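Local coordinates for protein hydrogenase maturation protease HycI (Thermococcus kodakarensis KOD1, PDB 5ZBY) that probably acts as an endopeptidase that cleaves the C-terminal end of a [NiFe] hydrogenase subunit during maturation of that enzyme, at residues R13-G18 / L47-G52; V31-R36 / E145-L150; L69-D74 / D119-G124. All blocks are in the same frame, centred on the assembly; numbering follows the deposited sequence.

Interaction 1 of 3, residues R13-G18 / L47-G52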
ATOM      1  N   ARG A  13      13.330   9.689  -0.331  1.00 27.89           N
ATOM      2  CA  ARG A  13      12.700   9.287  -1.575  1.00 23.64           C
ATOM      3  C   ARG A  13      11.700   8.163  -1.244  1.00 25.14           C
ATOM      4  O   ARG A  13      12.098   7.114  -0.747  1.00 24.93           O
ATOM      5  CB  ARG A  13      13.727   8.826  -2.610  1.00 24.76           C
ATOM      6  CG  ARG A  13      14.748   9.940  -3.051  1.00 26.14           C
ATOM      7  CD  ARG A  13      15.581   9.383  -4.184  1.00 27.20           C
ATOM      8  NE  ARG A  13      14.852   9.128  -5.394  1.00 31.08           N
ATOM      9  CZ  ARG A  13      14.449  10.070  -6.222  1.00 25.13           C
ATOM     10  NH1 ARG A  13      14.742  11.366  -5.984  1.00 28.32           N
ATOM     11  NH2 ARG A  13      13.806   9.720  -7.323  1.00 28.24           N
ATOM     12  N   ILE A  14      10.440   8.366  -1.621  1.00 22.67           N
ATOM     13  CA  ILE A  14       9.367   7.463  -1.177  1.00 21.03           C
ATOM     14  C   ILE A  14       8.592   7.000  -2.388  1.00 25.31           C
ATOM     15  O   ILE A  14       8.265   7.823  -3.279  1.00 25.78           O
ATOM     16  CB  ILE A  14       8.472   8.182  -0.212  1.00 24.32           C
ATOM     17  CG1 ILE A  14       9.296   8.559   1.025  1.00 28.90           C
ATOM     18  CG2 ILE A  14       7.313   7.245   0.272  1.00 26.67           C
ATOM     19  CD1 ILE A  14       8.626   9.444   1.942  1.00 35.24           C
ATOM     20  N   VAL A  15       8.301   5.699  -2.456  1.00 24.88           N
ATOM     21  CA  VAL A  15       7.390   5.217  -3.472  1.00 21.76           C
ATOM     22  C   VAL A  15       6.189   4.687  -2.720  1.00 22.42           C
ATOM     23  O   VAL A  15       6.360   3.926  -1.764  1.00 25.58           O
ATOM     24  CB  VAL A  15       8.035   4.130  -4.373  1.00 23.44           C
ATOM     25  CG1 VAL A  15       7.037   3.668  -5.462  1.00 27.88           C
ATOM     26  CG2 VAL A  15       9.347   4.647  -5.041  1.00 22.64           C
ATOM     27  N   ILE A  16       4.988   5.132  -3.102  1.00 21.66           N
ATOM     28  CA  ILE A  16       3.778   4.585  -2.512  1.00 21.13           C
ATOM     29  C   ILE A  16       3.021   3.833  -3.601  1.00 25.74           C
ATOM     30  O   ILE A  16       2.785   4.377  -4.671  1.00 23.80           O
ATOM     31  CB  ILE A  16       2.916   5.683  -1.906  1.00 21.05           C
ATOM     32  CG1 ILE A  16       3.741   6.386  -0.803  1.00 28.25           C
ATOM     33  CG2 ILE A  16       1.654   5.069  -1.256  1.00 25.23           C
ATOM     34  CD1 ILE A  16       3.123   7.636  -0.328  1.00 37.85           C
ATOM     35  N   CYS A  17       2.724   2.569  -3.325  1.00 22.85           N
ATOM     36  CA  CYS A  17       2.173   1.625  -4.301  1.00 20.81           C
ATOM     37  C   CYS A  17       0.818   1.167  -3.855  1.00 23.78           C
ATOM     38  O   CYS A  17       0.747   0.418  -2.877  1.00 26.29           O
ATOM     39  CB  CYS A  17       3.062   0.391  -4.400  1.00 22.90           C
ATOM     40  SG  CYS A  17       4.610   0.756  -5.221  1.00 29.17           S
ATOM     41  N   GLY A  18      -0.247   1.578  -4.544  1.00 20.75           N
ATOM     42  CA  GLY A  18      -1.580   1.099  -4.191  1.00 20.93           C
ATOM     43  C   GLY A  18      -1.886  -0.206  -4.898  1.00 26.46           C
ATOM     44  O   GLY A  18      -1.688  -0.347  -6.088  1.00 26.30           O
ATOM     45  N   LEU A  47       7.060   9.119  -5.585  1.00 25.39           N
ATOM     46  CA  LEU A  47       6.394   8.491  -6.697  1.00 22.26           C
ATOM     47  C   LEU A  47       5.180   7.727  -6.181  1.00 23.79           C
ATOM     48  O   LEU A  47       5.334   6.919  -5.272  1.00 25.75           O
ATOM     49  CB  LEU A  47       7.348   7.549  -7.400  1.00 24.44           C
ATOM     50  CG  LEU A  47       6.794   6.619  -8.474  1.00 27.61           C
ATOM     51  CD1 LEU A  47       6.153   7.421  -9.632  1.00 34.72           C
ATOM     52  CD2 LEU A  47       7.841   5.646  -8.975  1.00 28.22           C
ATOM     53  N   ILE A  48       4.005   7.991  -6.760  1.00 24.84           N
ATOM     54  CA  ILE A  48       2.766   7.268  -6.421  1.00 20.78           C
ATOM     55  C   ILE A  48       2.387   6.390  -7.603  1.00 28.29           C
ATOM     56  O   ILE A  48       2.275   6.851  -8.753  1.00 28.34           O
ATOM     57  CB  ILE A  48       1.614   8.226  -6.110  1.00 22.67           C
ATOM     58  CG1 ILE A  48       2.019   9.355  -5.155  1.00 33.42           C
ATOM     59  CG2 ILE A  48       0.388   7.418  -5.564  1.00 22.64           C
ATOM     60  CD1 ILE A  48       2.311   8.870  -3.753  1.00 37.13           C
ATOM     61  N   LEU A  49       2.209   5.107  -7.346  1.00 22.37           N
ATOM     62  CA  LEU A  49       1.834   4.155  -8.386  1.00 27.08           C
ATOM     63  C   LEU A  49       0.536   3.445  -8.044  1.00 27.41           C
ATOM     64  O   LEU A  49       0.323   3.020  -6.900  1.00 26.07           O
ATOM     65  CB  LEU A  49       2.906   3.090  -8.540  1.00 25.30           C
ATOM     66  CG  LEU A  49       4.262   3.536  -9.044  1.00 28.92           C
ATOM     67  CD1 LEU A  49       5.227   2.366  -8.944  1.00 28.07           C
ATOM     68  CD2 LEU A  49       4.097   4.039 -10.498  1.00 33.55           C
ATOM     69  N   ASN A  50      -0.324   3.311  -9.041  1.00 23.44           N
ATOM     70  CA  ASN A  50      -1.468   2.407  -8.977  1.00 22.38           C
ATOM     71  C   ASN A  50      -1.017   1.096  -9.607  1.00 28.48           C
ATOM     72  O   ASN A  50      -0.805   1.017 -10.826  1.00 27.41           O
ATOM     73  CB  ASN A  50      -2.673   3.025  -9.698  1.00 26.65           C
ATOM     74  CG  ASN A  50      -3.897   2.108  -9.707  1.00 26.33           C
ATOM     75  OD1 ASN A  50      -3.814   0.892  -9.485  1.00 31.38           O
ATOM     76  ND2 ASN A  50      -5.049   2.711  -9.958  1.00 36.61           N
ATOM     77  N   CYS A  51      -0.814   0.071  -8.789  1.00 23.68           N
ATOM     78  CA  CYS A  51      -0.260  -1.197  -9.260  1.00 25.35           C
ATOM     79  C   CYS A  51      -1.344  -2.221  -9.632  1.00 22.07           C
ATOM     80  O   CYS A  51      -1.018  -3.333 -10.071  1.00 25.41           O
ATOM     81  CB  CYS A  51       0.621  -1.830  -8.189  1.00 24.41           C
ATOM     82  SG  CYS A  51       2.087  -0.829  -7.870  1.00 28.89           S
ATOM     83  N   GLY A  52      -2.595  -1.853  -9.402  1.00 23.81           N
ATOM     84  CA  GLY A  52      -3.685  -2.814  -9.553  1.00 23.36           C
ATOM     85  C   GLY A  52      -3.378  -4.048  -8.743  1.00 28.61           C
ATOM     86  O   GLY A  52      -2.948  -3.955  -7.606  1.00 26.11           O
TER
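Where Gly18 runs beside Asn50, the flat carboxamide of Asn50 is held through its two ends, OD1 and ND2. Its OD1 accepts, within the carbonyl plane, the N-H of Gly52 at 3.0 Å (N to OD1), which closes an Asx turn. At the other end of the amide, ND2 makes a weak hydrogen bond to Glu35 OE2. CG stands anti to the backbone N (chi1 178°), beside the carbonyl carbon, and from there OD1 reaches Gly52 N. An alanine here would probably leave Gly52 N without its side-chain acceptor and Glu35 without this weak partner, so that the turn could shift. The two strands form a parallel ladder, their directions 16° apart. Its rungs are Leu47 N to Ile14 O, Ile16 N to Leu47 O, Leu49 N to Ile16 O at 2.8 Å, Gly18 N to Leu49 O, and Cys51 N to Gly18 O. The last rung, 2.9 Å from Cys51 N to Gly18 O, ties the turn itself to the strand end.

On one face Val15 CG1 meets Leu49 CD1 at 4.1 Å, and Cys17 CB packs on Cys51 SG at 3.8 Å. Their two sulphurs, Cys17 SG and Cys51 SG, are 4.0 Å apart, too far for a disulphide. On the other face Ile16 and Ile48 lie side by side; a bent chi2 of -69° swings Ile48 CD1 to within 3.7 Å of Ile16 CD1.

This is the closing pair of a right-handed beta-alpha-beta crossover, strand 46-50 being an outermost strand of the sheet within this chain. Helix 29-40 packs Leu37 onto Ile16 and Ile48, helix 138-156 adds Ile151 to Ile16, and helix 59-64 lays Ile62 on Val15, Cys17 and Leu49.

Interaction 2 of 3, residues V31-R36 / E145-L150; sequences VLVAER and ERLAEL
The methyl of Ala148 points toward the 31-36 segment, and the aliphatic start of Arg36 settles on it, with CG 3.6 Å from Ala148 CB. The small residue permits the approach: the CA atoms of Val33 and Ala148 come within 5.4 Å, and the segment axes within 8.6 Å. Deeper in, Val33 CG2 touches Leu147 CD2 at 4.1 Å as the two side chains cross at a slant, both buried. This is the tight half, apolar and turned toward the sheet, where Val33 and Leu147 also rest on Val73.

The helices run in broadly the same sense, 43° apart, and lie together on one side of the central sheet, as one outer layer of an alpha/beta/alpha sandwich.

Away from the sheet the contact turns polar and more open. Arg36 and Glu145, both partly exposed, reach across through chains bent at chi2 (66° in Arg36, placing its CD). The guanidinium grips side-on: NE and NH2 both donate to Glu145 OE2, at 2.7 Å from NE and 2.9 Å from NH2. OE2 lies in the guanidinium plane at its edge and receives both N-H groups through its syn lone pair. The other oxygen takes a weak bond, 2.9 Å from Arg36 NE to Glu145 OE1, since the NE-H is directed more at OE2. Arg36 NH1 is bridged to Glu39 on its own helix, so the arginine charge is probably shared between two acids, and Glu149 OE2, 4.9 Å from Arg36 NH2, probably adds some attraction without touching.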
ATOM      1  N   VAL A  31      -6.193   1.085  -4.348  1.00 22.98           N
ATOM      2  CA  VAL A  31      -6.197   1.932  -5.548  1.00 22.13           C
ATOM      3  C   VAL A  31      -6.898   3.253  -5.254  1.00 23.30           C
ATOM      4  O   VAL A  31      -6.445   4.315  -5.753  1.00 28.34           O
ATOM      5  CB  VAL A  31      -6.805   1.215  -6.765  1.00 28.63           C
ATOM      6  CG1 VAL A  31      -6.003  -0.030  -7.027  1.00 31.27           C
ATOM      7  CG2 VAL A  31      -8.241   0.888  -6.553  1.00 35.68           C
ATOM      8  N   LEU A  32      -7.871   3.231  -4.344  1.00 25.43           N
ATOM      9  CA  LEU A  32      -8.504   4.486  -3.938  1.00 25.94           C
ATOM     10  C   LEU A  32      -7.444   5.366  -3.307  1.00 26.71           C
ATOM     11  O   LEU A  32      -7.354   6.581  -3.614  1.00 30.22           O
ATOM     12  CB  LEU A  32      -9.663   4.227  -2.967  1.00 26.46           C
ATOM     13  CG  LEU A  32     -10.900   3.560  -3.597  1.00 34.15           C
ATOM     14  CD1 LEU A  32     -11.924   3.209  -2.551  1.00 34.00           C
ATOM     15  CD2 LEU A  32     -11.501   4.471  -4.634  1.00 35.46           C
ATOM     16  N   VAL A  33      -6.607   4.757  -2.461  1.00 26.51           N
ATOM     17  CA  VAL A  33      -5.608   5.558  -1.751  1.00 22.63           C
ATOM     18  C   VAL A  33      -4.628   6.153  -2.747  1.00 27.03           C
ATOM     19  O   VAL A  33      -4.344   7.368  -2.693  1.00 27.63           O
ATOM     20  CB  VAL A  33      -4.868   4.737  -0.696  1.00 21.36           C
ATOM     21  CG1 VAL A  33      -3.710   5.560  -0.106  1.00 22.63           C
ATOM     22  CG2 VAL A  33      -5.820   4.375   0.441  1.00 23.94           C
ATOM     23  N   ALA A  34      -4.177   5.318  -3.688  1.00 23.81           N
ATOM     24  CA  ALA A  34      -3.169   5.764  -4.625  1.00 22.24           C
ATOM     25  C   ALA A  34      -3.765   6.902  -5.441  1.00 27.83           C
ATOM     26  O   ALA A  34      -3.091   7.916  -5.662  1.00 29.38           O
ATOM     27  CB  ALA A  34      -2.708   4.617  -5.524  1.00 24.53           C
ATOM     28  N   GLU A  35      -5.023   6.756  -5.877  1.00 30.36           N
ATOM     29  CA  GLU A  35      -5.501   7.768  -6.824  1.00 28.47           C
ATOM     30  C   GLU A  35      -5.712   9.045  -6.075  1.00 31.74           C
ATOM     31  O   GLU A  35      -5.415  10.138  -6.596  1.00 33.61           O
ATOM     32  CB  GLU A  35      -6.772   7.307  -7.554  1.00 28.03           C
ATOM     33  CG  GLU A  35      -6.439   6.224  -8.573  1.00 30.08           C
ATOM     34  CD  GLU A  35      -5.527   6.741  -9.687  1.00 48.07           C
ATOM     35  OE1 GLU A  35      -5.789   7.853 -10.191  1.00 49.63           O
ATOM     36  OE2 GLU A  35      -4.530   6.064 -10.041  1.00 43.76           O
ATOM     37  N   ARG A  36      -6.083   8.938  -4.811  1.00 29.95           N
ATOM     38  CA  ARG A  36      -6.294  10.149  -4.063  1.00 31.50           C
ATOM     39  C   ARG A  36      -4.949  10.803  -3.769  1.00 32.65           C
ATOM     40  O   ARG A  36      -4.829  12.048  -3.807  1.00 37.91           O
ATOM     41  CB  ARG A  36      -7.068   9.858  -2.785  1.00 32.43           C
ATOM     42  CG  ARG A  36      -7.279  11.094  -1.939  1.00 39.72           C
ATOM     43  CD  ARG A  36      -8.187  12.101  -2.651  1.00 43.29           C
ATOM     44  NE  ARG A  36      -8.639  13.133  -1.720  1.00 45.34           N
ATOM     45  CZ  ARG A  36      -8.644  14.435  -1.976  1.00 61.68           C
ATOM     46  NH1 ARG A  36      -8.236  14.891  -3.155  1.00 52.86           N
ATOM     47  NH2 ARG A  36      -9.073  15.283  -1.054  1.00 52.48           N
ATOM     48  N   GLU A 145      -9.768   7.706   2.062  1.00 29.90           N
ATOM     49  CA  GLU A 145      -9.586   9.174   2.026  1.00 32.83           C
ATOM     50  C   GLU A 145      -8.792   9.604   3.269  1.00 35.49           C
ATOM     51  O   GLU A 145      -7.870  10.424   3.202  1.00 36.14           O
ATOM     52  CB  GLU A 145     -10.955   9.880   1.950  1.00 37.30           C
ATOM     53  CG  GLU A 145     -10.901  11.391   1.956  1.00 55.04           C
ATOM     54  CD  GLU A 145     -10.327  11.965   0.665  1.00 65.65           C
ATOM     55  OE1 GLU A 145     -10.451  11.321  -0.406  1.00 56.43           O
ATOM     56  OE2 GLU A 145      -9.756  13.075   0.725  1.00 89.02           O
ATOM     57  N   ARG A 146      -9.137   9.030   4.411  1.00 33.88           N
ATOM     58  CA  ARG A 146      -8.418   9.320   5.649  1.00 30.24           C
ATOM     59  C   ARG A 146      -6.932   8.947   5.588  1.00 37.53           C
ATOM     60  O   ARG A 146      -6.052   9.772   5.919  1.00 34.39           O
ATOM     61  CB  ARG A 146      -9.120   8.599   6.806  1.00 31.44           C
ATOM     62  CG  ARG A 146      -8.452   8.780   8.139  1.00 46.65           C
ATOM     63  CD  ARG A 146      -8.369  10.247   8.489  1.00 57.60           C
ATOM     64  NE  ARG A 146      -7.924  10.438   9.858  1.00 82.95           N
ATOM     65  CZ  ARG A 146      -7.670  11.623  10.392  1.00104.31           C
ATOM     66  NH1 ARG A 146      -7.813  12.727   9.662  1.00 82.98           N
ATOM     67  NH2 ARG A 146      -7.270  11.701  11.657  1.00 74.29           N
ATOM     68  N   LEU A 147      -6.617   7.747   5.097  1.00 30.93           N
ATOM     69  CA  LEU A 147      -5.201   7.360   4.976  1.00 30.01           C
ATOM     70  C   LEU A 147      -4.467   8.238   3.971  1.00 30.53           C
ATOM     71  O   LEU A 147      -3.291   8.586   4.171  1.00 30.15           O
ATOM     72  CB  LEU A 147      -5.062   5.876   4.573  1.00 26.34           C
ATOM     73  CG  LEU A 147      -3.600   5.418   4.446  1.00 25.96           C
ATOM     74  CD1 LEU A 147      -2.820   5.502   5.761  1.00 31.96           C
ATOM     75  CD2 LEU A 147      -3.630   3.985   3.915  1.00 24.94           C
ATOM     76  N   ALA A 148      -5.124   8.567   2.858  1.00 27.02           N
ATOM     77  CA  ALA A 148      -4.437   9.442   1.877  1.00 24.49           C
ATOM     78  C   ALA A 148      -4.162  10.790   2.500  1.00 31.61           C
ATOM     79  O   ALA A 148      -3.093  11.354   2.264  1.00 33.17           O
ATOM     80  CB  ALA A 148      -5.258   9.600   0.605  1.00 26.85           C
ATOM     81  N   GLU A 149      -5.105  11.316   3.273  1.00 33.93           N
ATOM     82  CA  GLU A 149      -4.871  12.590   3.970  1.00 37.70           C
ATOM     83  C   GLU A 149      -3.741  12.512   4.996  1.00 37.28           C
ATOM     84  O   GLU A 149      -2.906  13.441   5.093  1.00 37.23           O
ATOM     85  CB  GLU A 149      -6.146  13.078   4.656  1.00 36.07           C
ATOM     86  CG  GLU A 149      -7.243  13.510   3.704  1.00 51.15           C
ATOM     87  CD  GLU A 149      -8.455  14.074   4.434  1.00 76.13           C
ATOM     88  OE1 GLU A 149      -8.395  14.214   5.676  1.00 84.54           O
ATOM     89  OE2 GLU A 149      -9.467  14.384   3.760  1.00 85.90           O
ATOM     90  N   LEU A 150      -3.687  11.430   5.757  1.00 32.93           N
ATOM     91  CA  LEU A 150      -2.646  11.294   6.773  1.00 36.82           C
ATOM     92  C   LEU A 150      -1.289  11.234   6.089  1.00 49.24           C
ATOM     93  O   LEU A 150      -0.310  11.895   6.508  1.00 36.50           O
ATOM     94  CB  LEU A 150      -2.888  10.058   7.639  1.00 34.14           C
ATOM     95  CG  LEU A 150      -4.162  10.160   8.487  1.00 49.83           C
ATOM     96  CD1 LEU A 150      -4.606   8.803   8.980  1.00 40.84           C
ATOM     97  CD2 LEU A 150      -3.912  11.104   9.661  1.00 49.88           C
TER

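Interaction 3 of 3, residues L69-D74 / D119-G124; sequences LVVFVD and DIVLIG
Segments 69-74 and 119-124, of strands 69-75 and 119-125, run parallel, their axes 4.7 Å apart at closest and 21° from each other, in register from Leu69 with Asp119 to Asp74 with Gly124. The ladder runs Val70 N to Asp119 O, Val121 N to Val70 O, Phe72 N to Val121 O, Ile123 N to Phe72 O at 2.8 Å, and Asp74 N to Ile123 O, stretched to 3.1 Å. Beyond it Gly124 CA comes within 3.1 Å of Asp74 O in a CA-H...O contact.

On one face Val121 holds CG1 between its backbone N and carbonyl carbon (chi1 66°), and this methyl packs on Val71 CG2 at 3.6 Å. The other branch of Val71, CG1, meets Ile123 CD1 at 3.6 Å. On the opposite face the Phe72 ring takes Ile120 CG2 at its edge, near the ring plane, 3.7 Å from CE1. Beside them Ile120 CD1 lies 3.9 Å from Val70 CB.

This is a central parallel pair of the alpha/beta/alpha sandwich: helix 105-116 packs against Phe72 and Ile120, and helix 3-8, on the opposite face, lies on Leu69, Val121 and Ile123. Strand 14-18 borders 69-75 on its far edge, and antiparallel strand 85-88 borders 119-125.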
ATOM      1  N   LEU A  69      12.219   4.421   0.994  1.00 22.61           N
ATOM      2  CA  LEU A  69      11.057   3.712   1.581  1.00 22.12           C
ATOM      3  C   LEU A  69      10.089   3.380   0.464  1.00 24.79           C
ATOM      4  O   LEU A  69       9.785   4.241  -0.369  1.00 24.24           O
ATOM      5  CB  LEU A  69      10.341   4.578   2.606  1.00 21.89           C
ATOM      6  CG  LEU A  69       9.047   4.000   3.230  1.00 27.07           C
ATOM      7  CD1 LEU A  69       9.370   2.763   4.053  1.00 32.18           C
ATOM      8  CD2 LEU A  69       8.325   5.032   4.062  1.00 28.76           C
ATOM      9  N   VAL A  70       9.567   2.150   0.487  1.00 22.74           N
ATOM     10  CA  VAL A  70       8.480   1.748  -0.399  1.00 21.10           C
ATOM     11  C   VAL A  70       7.318   1.351   0.496  1.00 25.87           C
ATOM     12  O   VAL A  70       7.512   0.566   1.430  1.00 25.04           O
ATOM     13  CB  VAL A  70       8.889   0.581  -1.316  1.00 19.81           C
ATOM     14  CG1 VAL A  70       7.674   0.189  -2.201  1.00 22.27           C
ATOM     15  CG2 VAL A  70      10.114   1.008  -2.198  1.00 19.85           C
ATOM     16  N   VAL A  71       6.154   1.941   0.253  1.00 21.40           N
ATOM     17  CA  VAL A  71       4.930   1.671   1.054  1.00 20.24           C
ATOM     18  C   VAL A  71       3.893   1.032   0.162  1.00 24.51           C
ATOM     19  O   VAL A  71       3.428   1.697  -0.765  1.00 25.09           O
ATOM     20  CB  VAL A  71       4.366   2.967   1.605  1.00 25.03           C
ATOM     21  CG1 VAL A  71       3.138   2.739   2.451  1.00 26.48           C
ATOM     22  CG2 VAL A  71       5.452   3.708   2.426  1.00 26.13           C
ATOM     23  N   PHE A  72       3.543  -0.224   0.428  1.00 21.11           N
ATOM     24  CA  PHE A  72       2.441  -0.894  -0.263  1.00 20.35           C
ATOM     25  C   PHE A  72       1.190  -0.632   0.515  1.00 26.23           C
ATOM     26  O   PHE A  72       1.230  -0.620   1.738  1.00 23.78           O
ATOM     27  CB  PHE A  72       2.708  -2.398  -0.373  1.00 19.61           C
ATOM     28  CG  PHE A  72       3.814  -2.708  -1.342  1.00 25.70           C
ATOM     29  CD1 PHE A  72       5.077  -3.046  -0.902  1.00 24.58           C
ATOM     30  CD2 PHE A  72       3.586  -2.598  -2.708  1.00 23.50           C
ATOM     31  CE1 PHE A  72       6.122  -3.301  -1.833  1.00 29.35           C
ATOM     32  CE2 PHE A  72       4.640  -2.832  -3.626  1.00 23.68           C
ATOM     33  CZ  PHE A  72       5.872  -3.207  -3.191  1.00 26.12           C
ATOM     34  N   VAL A  73       0.085  -0.360  -0.167  1.00 19.44           N
ATOM     35  CA  VAL A  73      -1.176  -0.079   0.531  1.00 19.20           C
ATOM     36  C   VAL A  73      -2.218  -1.040  -0.059  1.00 22.30           C
ATOM     37  O   VAL A  73      -2.377  -1.103  -1.275  1.00 22.30           O
ATOM     38  CB  VAL A  73      -1.635   1.369   0.343  1.00 22.09           C
ATOM     39  CG1 VAL A  73      -2.952   1.634   1.064  1.00 24.70           C
ATOM     40  CG2 VAL A  73      -0.534   2.398   0.778  1.00 21.30           C
ATOM     41  N   ASP A  74      -2.879  -1.844   0.772  1.00 19.97           N
ATOM     42  CA  ASP A  74      -3.779  -2.894   0.242  1.00 20.02           C
ATOM     43  C   ASP A  74      -4.913  -3.155   1.275  1.00 22.99           C
ATOM     44  O   ASP A  74      -4.769  -2.903   2.465  1.00 21.79           O
ATOM     45  CB  ASP A  74      -2.983  -4.198  -0.015  1.00 19.88           C
ATOM     46  CG  ASP A  74      -3.723  -5.206  -0.903  1.00 24.74           C
ATOM     47  OD1 ASP A  74      -4.742  -4.831  -1.522  1.00 24.08           O
ATOM     48  OD2 ASP A  74      -3.237  -6.338  -1.014  1.00 25.54           O
ATOM     49  N   ASP A 119      13.841   0.505   2.830  1.00 24.66           N
ATOM     50  CA  ASP A 119      12.856  -0.101   3.758  1.00 23.35           C
ATOM     51  C   ASP A 119      11.575  -0.373   3.012  1.00 28.24           C
ATOM     52  O   ASP A 119      11.206   0.374   2.105  1.00 26.26           O
ATOM     53  CB  ASP A 119      12.590   0.836   4.915  1.00 27.83           C
ATOM     54  CG  ASP A 119      13.719   0.834   5.929  1.00 79.59           C
ATOM     55  OD1 ASP A 119      14.515  -0.128   5.930  1.00 57.66           O
ATOM     56  OD2 ASP A 119      13.818   1.788   6.723  1.00 58.74           O
ATOM     57  N   ILE A 120      10.842  -1.422   3.421  1.00 24.58           N
ATOM     58  CA  ILE A 120       9.569  -1.704   2.793  1.00 22.87           C
ATOM     59  C   ILE A 120       8.532  -1.821   3.886  1.00 27.16           C
ATOM     60  O   ILE A 120       8.770  -2.537   4.859  1.00 27.22           O
ATOM     61  CB  ILE A 120       9.575  -3.027   2.017  1.00 26.09           C
ATOM     62  CG1 ILE A 120      10.909  -3.231   1.252  1.00 28.02           C
ATOM     63  CG2 ILE A 120       8.315  -3.147   1.143  1.00 23.97           C
ATOM     64  CD1 ILE A 120      11.063  -2.348   0.023  1.00 30.06           C
ATOM     65  N   VAL A 121       7.368  -1.205   3.705  1.00 21.33           N
ATOM     66  CA  VAL A 121       6.283  -1.405   4.695  1.00 21.13           C
ATOM     67  C   VAL A 121       4.968  -1.709   3.962  1.00 22.49           C
ATOM     68  O   VAL A 121       4.818  -1.341   2.779  1.00 22.64           O
ATOM     69  CB  VAL A 121       6.168  -0.176   5.589  1.00 31.35           C
ATOM     70  CG1 VAL A 121       5.713   1.016   4.809  1.00 35.46           C
ATOM     71  CG2 VAL A 121       5.239  -0.414   6.711  1.00 30.03           C
ATOM     72  N   LEU A 122       4.039  -2.442   4.623  1.00 20.96           N
ATOM     73  CA  LEU A 122       2.695  -2.645   4.108  1.00 26.37           C
ATOM     74  C   LEU A 122       1.709  -1.964   5.030  1.00 25.13           C
ATOM     75  O   LEU A 122       1.761  -2.178   6.251  1.00 23.51           O
ATOM     76  CB  LEU A 122       2.388  -4.147   4.000  1.00 21.72           C
ATOM     77  CG  LEU A 122       0.935  -4.583   3.773  1.00 27.43           C
ATOM     78  CD1 LEU A 122       0.400  -4.078   2.445  1.00 25.23           C
ATOM     79  CD2 LEU A 122       0.859  -6.121   3.865  1.00 28.57           C
ATOM     80  N   ILE A 123       0.847  -1.098   4.500  1.00 23.03           N
ATOM     81  CA  ILE A 123      -0.274  -0.586   5.274  1.00 21.69           C
ATOM     82  C   ILE A 123      -1.548  -1.280   4.768  1.00 24.84           C
ATOM     83  O   ILE A 123      -1.911  -1.110   3.601  1.00 24.05           O
ATOM     84  CB  ILE A 123      -0.434   0.952   5.173  1.00 24.72           C
ATOM     85  CG1 ILE A 123       0.860   1.643   5.599  1.00 21.85           C
ATOM     86  CG2 ILE A 123      -1.656   1.416   6.056  1.00 27.44           C
ATOM     87  CD1 ILE A 123       0.861   3.141   5.220  1.00 28.19           C
ATOM     88  N   GLY A 124      -2.226  -2.028   5.638  1.00 22.34           N
ATOM     89  CA  GLY A 124      -3.437  -2.726   5.241  1.00 23.05           C
ATOM     90  C   GLY A 124      -4.673  -2.129   5.881  1.00 23.76           C
ATOM     91  O   GLY A 124      -4.594  -1.491   6.925  1.00 25.48           O
TER

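Overall arrangement
Interactions 1 and 3 are parts of one sheet, their centres about 9 Å apart, joined where strands 14-18 and 69-75 pair: Cys17 N lies 2.8 Å from Val71 O, a probable hydrogen bond. Interaction 2, its centre about 11 Å from that of interaction 1 and 13 Å from that of interaction 3, stacks its helices on the sheet. Leu147 CD2 reaches Val73 CG1 at 3.8 Å, and Ala34 CB lies 3.7 Å from Leu49 O. A bound HEPES molecule (EPE), probably from the crystallisation liquor, lies near the C-terminal end of strand 69-75, hydrogen-bonded to Asp74 OD1. At the nearest atoms, Gly52 of interaction 1 is about 7 Å from this bound EPE, and the side chain of Val33 about 11 Å.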